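Local coordinates for MHC class I protein (Ginglymostoma cirratum, PDB 6LUP) that probably presents peptides at the cell surface for recognition by T cells, as classical MHC class I heavy chains paired with beta-2-microglobulin do, at residues V184-V189 with K193-V198; G225-P228 with Y234-H237. All blocks are in the same frame, centred on the assembly; numbering follows the deposited sequence.

Interaction 1: V184-V189 with K193-V198; sequences VTFTSV and KQLSCV
Phe186 and Leu195 meet at about a right angle on the inner face of an antiparallel hairpin, the first two strands of the C1-set immunoglobulin domain. The far end of the ring does the touching, with Phe186 CZ 3.7 Å from Leu195 CD2. Nearer its root, Phe186 CD1 lies 3.6 Å from CB of Cys197, the residue with which Phe186 forms a non-hydrogen-bonded pair. With CG anti to the backbone N (chi1 -158°), the Phe186 ring leans across towards 193-198, and the backbone carbonyl oxygen of Ser196 sits at its edge, 3.4 Å from Phe186 CD1. The sulfur of Cys197 stands obliquely to the same ring, SG 4.7 Å from the centroid, a sulfur-aromatic contact. This sulfur forms the disulfide with Cys252 that bridges the two sheets of the immunoglobulin sandwich, and Val265 also packs on Phe186, so the ring belongs to the core between those sheets. Leu195 sends its other methyl, CD1, to the backbone of Ser188.

Thr185, Thr187 and Val189 point to the other face, as do Gln194, Ser196 and Val198. There Thr185 and Val198 run side by side in the same direction, Thr185 CB 3.7 Å from Val198 CG1. Val189 and Ser196 also meet, and both reach an aromatic side chain of the partner protein chain; Ser196 OG hydrogen-bonds to one, which satisfies this buried hydroxyl. The backbones are joined by paired bonds at Thr185 with Val198 and at Val189 with Gln194, while of the two between Thr187 and Ser196 the one from Thr187 N is weak. Near the turn the second strand carries an extra residue, Lys193 and Gln194 standing opposite the single Val189 in a classic beta bulge. Beside it, Val189 N donates to Gln194 O over 2.8 Å, and Val189 CG2 lies 3.4 Å from that same oxygen.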
loop_
_atom_site.group_PDB
_atom_site.type_symbol
_atom_site.label_atom_id
_atom_site.label_comp_id
_atom_site.label_asym_id
_atom_site.label_seq_id
_atom_site.Cartn_x
_atom_site.Cartn_y
_atom_site.Cartn_z
ATOM N N VAL A 184 -18.244 11.084 7.486
ATOM C CA VAL A 184 -17.712 11.209 8.846
ATOM C C VAL A 184 -18.775 11.086 9.940
ATOM O O VAL A 184 -19.907 11.556 9.793
ATOM C CB VAL A 184 -16.882 12.505 9.044
ATOM C CG1 VAL A 184 -15.878 12.689 7.914
ATOM C CG2 VAL A 184 -17.787 13.720 9.154
ATOM N N THR A 185 -18.382 10.445 11.034
ATOM C CA THR A 185 -19.221 10.273 12.209
ATOM C C THR A 185 -18.481 10.849 13.411
ATOM O O THR A 185 -17.259 10.716 13.516
ATOM C CB THR A 185 -19.541 8.777 12.429
ATOM O OG1 THR A 185 -20.560 8.371 11.511
ATOM C CG2 THR A 185 -20.025 8.497 13.843
ATOM N N PHE A 186 -19.223 11.503 14.302
ATOM C CA PHE A 186 -18.665 12.004 15.551
ATOM C C PHE A 186 -19.625 11.705 16.700
ATOM O O PHE A 186 -20.618 12.412 16.903
ATOM C CB PHE A 186 -18.358 13.502 15.441
ATOM C CG PHE A 186 -17.341 14.000 16.436
ATOM C CD1 PHE A 186 -16.372 13.150 16.958
ATOM C CD2 PHE A 186 -17.334 15.337 16.826
ATOM C CE1 PHE A 186 -15.432 13.618 17.865
ATOM C CE2 PHE A 186 -16.394 15.811 17.729
ATOM C CZ PHE A 186 -15.441 14.951 18.247
ATOM N N THR A 187 -19.326 10.634 17.433
ATOM C CA THR A 187 -20.221 10.115 18.465
ATOM C C THR A 187 -19.479 9.710 19.735
ATOM O O THR A 187 -18.281 9.409 19.701
ATOM C CB THR A 187 -20.998 8.876 17.969
ATOM O OG1 THR A 187 -20.079 7.915 17.434
ATOM C CG2 THR A 187 -22.022 9.250 16.905
ATOM N N SER A 188 -20.207 9.702 20.851
ATOM C CA SER A 188 -19.705 9.130 22.093
ATOM C C SER A 188 -19.676 7.618 21.943
ATOM O O SER A 188 -20.591 7.025 21.364
ATOM C CB SER A 188 -20.584 9.531 23.282
ATOM O OG SER A 188 -21.829 8.849 23.261
ATOM N N VAL A 189 -18.620 6.997 22.463
ATOM C CA VAL A 189 -18.417 5.557 22.312
ATOM C C VAL A 189 -17.742 4.952 23.551
ATOM O O VAL A 189 -17.311 5.685 24.447
ATOM C CB VAL A 189 -17.603 5.227 21.032
ATOM C CG1 VAL A 189 -18.405 5.514 19.761
ATOM C CG2 VAL A 189 -16.273 5.969 21.028
ATOM N N LYS A 193 -17.223 6.913 27.562
ATOM C CA LYS A 193 -15.874 7.149 28.069
ATOM C C LYS A 193 -15.054 7.992 27.086
ATOM O O LYS A 193 -14.301 8.874 27.498
ATOM C CB LYS A 193 -15.182 5.805 28.355
ATOM C CG LYS A 193 -13.752 5.892 28.875
ATOM C CD LYS A 193 -13.278 4.543 29.404
ATOM C CE LYS A 193 -11.763 4.493 29.578
ATOM N NZ LYS A 193 -11.039 4.238 28.297
ATOM N N GLN A 194 -15.207 7.718 25.791
ATOM C CA GLN A 194 -14.420 8.395 24.758
ATOM C C GLN A 194 -15.282 8.974 23.641
ATOM O O GLN A 194 -16.385 8.490 23.374
ATOM C CB GLN A 194 -13.362 7.450 24.177
ATOM C CG GLN A 194 -12.477 6.800 25.228
ATOM C CD GLN A 194 -11.114 6.407 24.701
ATOM O OE1 GLN A 194 -10.462 7.174 23.989
ATOM N NE2 GLN A 194 -10.662 5.211 25.064
ATOM N N LEU A 195 -14.771 10.022 23.004
ATOM C CA LEU A 195 -15.449 10.656 21.882
ATOM C C LEU A 195 -14.638 10.405 20.618
ATOM O O LEU A 195 -13.475 10.800 20.538
ATOM C CB LEU A 195 -15.601 12.154 22.139
ATOM C CG LEU A 195 -16.834 12.854 21.563
ATOM C CD1 LEU A 195 -18.102 12.417 22.284
ATOM C CD2 LEU A 195 -16.666 14.362 21.667
ATOM N N SER A 196 -15.246 9.741 19.637
ATOM C CA SER A 196 -14.500 9.275 18.469
ATOM C C SER A 196 -14.975 9.846 17.141
ATOM O O SER A 196 -16.151 9.741 16.780
ATOM C CB SER A 196 -14.495 7.747 18.405
ATOM O OG SER A 196 -13.508 7.282 17.502
ATOM N N CYS A 197 -14.034 10.449 16.421
ATOM C CA CYS A 197 -14.279 10.922 15.071
ATOM C C CYS A 197 -13.773 9.897 14.068
ATOM O O CYS A 197 -12.567 9.635 13.986
ATOM C CB CYS A 197 -13.612 12.273 14.827
ATOM S SG CYS A 197 -14.283 13.106 13.376
ATOM N N VAL A 198 -14.708 9.313 13.324
ATOM C CA VAL A 198 -14.393 8.282 12.339
ATOM C C VAL A 198 -14.763 8.712 10.917
ATOM O O VAL A 198 -15.928 8.985 10.613
ATOM C CB VAL A 198 -15.004 6.900 12.712
ATOM C CG1 VAL A 198 -16.420 7.039 13.251
ATOM C CG2 VAL A 198 -14.955 5.936 11.530
#

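Interaction 2: G225-P228 with Y234-H237; sequences GVRP and YQIH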
loop_
_atom_site.group_PDB
_atom_site.type_symbol
_atom_site.label_atom_id
_atom_site.label_comp_id
_atom_site.label_asym_id
_atom_site.label_seq_id
_atom_site.Cartn_x
_atom_site.Cartn_y
_atom_site.Cartn_z
ATOM N N GLY A 225 -4.602 5.969 12.720
ATOM C CA GLY A 225 -3.918 6.287 11.477
ATOM C C GLY A 225 -4.790 5.839 10.319
ATOM O O GLY A 225 -5.764 5.106 10.511
ATOM N N VAL A 226 -4.453 6.284 9.116
ATOM C CA VAL A 226 -5.199 5.872 7.931
ATOM C C VAL A 226 -4.960 4.377 7.671
ATOM O O VAL A 226 -3.841 3.880 7.817
ATOM C CB VAL A 226 -4.876 6.767 6.704
ATOM C CG1 VAL A 226 -3.389 6.742 6.374
ATOM C CG2 VAL A 226 -5.704 6.366 5.489
ATOM N N ARG A 227 -6.032 3.662 7.334
ATOM C CA ARG A 227 -5.957 2.238 7.024
ATOM C C ARG A 227 -6.945 1.883 5.914
ATOM O O ARG A 227 -7.986 2.528 5.786
ATOM C CB ARG A 227 -6.194 1.385 8.274
ATOM C CG ARG A 227 -7.482 1.696 9.015
ATOM C CD ARG A 227 -7.507 1.039 10.384
ATOM N NE ARG A 227 -8.805 1.218 11.023
ATOM C CZ ARG A 227 -9.087 0.862 12.272
ATOM N NH1 ARG A 227 -8.158 0.295 13.033
ATOM N NH2 ARG A 227 -10.303 1.071 12.762
ATOM N N PRO A 228 -6.609 0.868 5.100
ATOM C CA PRO A 228 -7.413 0.542 3.924
ATOM C C PRO A 228 -8.752 -0.101 4.264
ATOM O O PRO A 228 -8.861 -0.844 5.241
ATOM C CB PRO A 228 -6.534 -0.456 3.166
ATOM C CG PRO A 228 -5.714 -1.102 4.231
ATOM C CD PRO A 228 -5.441 -0.021 5.233
ATOM N N TYR A 234 -10.279 4.403 2.057
ATOM C CA TYR A 234 -9.550 4.379 3.325
ATOM C C TYR A 234 -10.414 4.852 4.492
ATOM O O TYR A 234 -11.478 5.438 4.290
ATOM C CB TYR A 234 -8.272 5.219 3.215
ATOM C CG TYR A 234 -7.364 4.769 2.092
ATOM C CD1 TYR A 234 -7.562 5.224 0.785
ATOM C CD2 TYR A 234 -6.328 3.865 2.327
ATOM C CE1 TYR A 234 -6.751 4.801 -0.252
ATOM C CE2 TYR A 234 -5.507 3.437 1.293
ATOM C CZ TYR A 234 -5.723 3.909 0.006
ATOM O OH TYR A 234 -4.918 3.495 -1.029
ATOM N N GLN A 235 -9.948 4.582 5.707
ATOM C CA GLN A 235 -10.634 5.009 6.925
ATOM C C GLN A 235 -9.642 5.426 8.009
ATOM O O GLN A 235 -8.467 5.048 7.972
ATOM C CB GLN A 235 -11.573 3.912 7.450
ATOM C CG GLN A 235 -10.872 2.655 7.942
ATOM C CD GLN A 235 -11.778 1.757 8.764
ATOM O OE1 GLN A 235 -12.679 1.105 8.235
ATOM N NE2 GLN A 235 -11.533 1.711 10.063
ATOM N N ILE A 236 -10.127 6.212 8.967
ATOM C CA ILE A 236 -9.325 6.634 10.111
ATOM C C ILE A 236 -10.219 6.940 11.311
ATOM O O ILE A 236 -11.324 7.473 11.160
ATOM C CB ILE A 236 -8.410 7.841 9.772
ATOM C CG1 ILE A 236 -7.499 8.181 10.962
ATOM C CG2 ILE A 236 -9.223 9.039 9.288
ATOM C CD1 ILE A 236 -6.353 9.116 10.631
ATOM N N HIS A 237 -9.734 6.573 12.494
ATOM C CA HIS A 237 -10.414 6.870 13.747
ATOM C C HIS A 237 -9.513 7.758 14.587
ATOM O O HIS A 237 -8.379 7.382 14.888
ATOM C CB HIS A 237 -10.719 5.584 14.520
ATOM C CG HIS A 237 -11.713 4.685 13.851
ATOM N ND1 HIS A 237 -12.906 4.329 14.442
ATOM C CD2 HIS A 237 -11.688 4.062 12.649
ATOM C CE1 HIS A 237 -13.573 3.524 13.634
ATOM N NE2 HIS A 237 -12.858 3.349 12.538
#
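The guanidinium of Arg227 has the side chain of Gln235 at its edge, with Gln235 CG in its plane, and meets the His237 ring obliquely, the two planes 63° apart and Arg227 NH2 3.3 Å from His237 CD2. An aromatic side chain of the partner protein chain makes a cation-pi contact with Arg227, and His237 ND1 hydrogen-bonds to an aromatic side chain there. Pro228 CA and Val226 CG2 both approach the Tyr234 ring obliquely, the first 3.8 Å from Tyr234 CD2; Val226 CG2 comes closest at Tyr234 CB, 3.6 Å away.

These side chains hang on a short antiparallel hairpin at the edge of the four-stranded sheet of the C1-set immunoglobulin domain. Arg227 and Gln235 form a hydrogen-bonded pair of it: Arg227 N donates to Gln235 O at 2.9 Å, and Gln235 N returns a bond to Arg227 O at 2.8 Å. From Arg227 CG the chain runs extended to NE, carrying the guanidinium along 234-237 as far as His237. At the Gly225 end, Ile236 holds CG1 anti to its backbone N (chi1 -175°) and lays CD1 against the peptide, 3.7 Å from Val226 N.

From the N terminus, the chain passes through the peptide-binding platform, an eight-stranded sheet with its helices, before entering the immunoglobulin domain. Interaction 1 comes first, closing a three-residue turn between 184-189 and 193-198. Interaction 2 follows in series, closing a five-residue loop between 225-228 and 234-237; the two neither nest nor cross. Their centres are 15 Å apart in one four-stranded antiparallel sheet, whose outermost strands within this chain, 183-189 and 222-228, are each held by one contact. The inner strands, 194-202 and 234-241, are neighbours, and there the contacts touch: Val198 CG2 packs 3.5 Å from His237 NE2. Both also reach the partner protein chain.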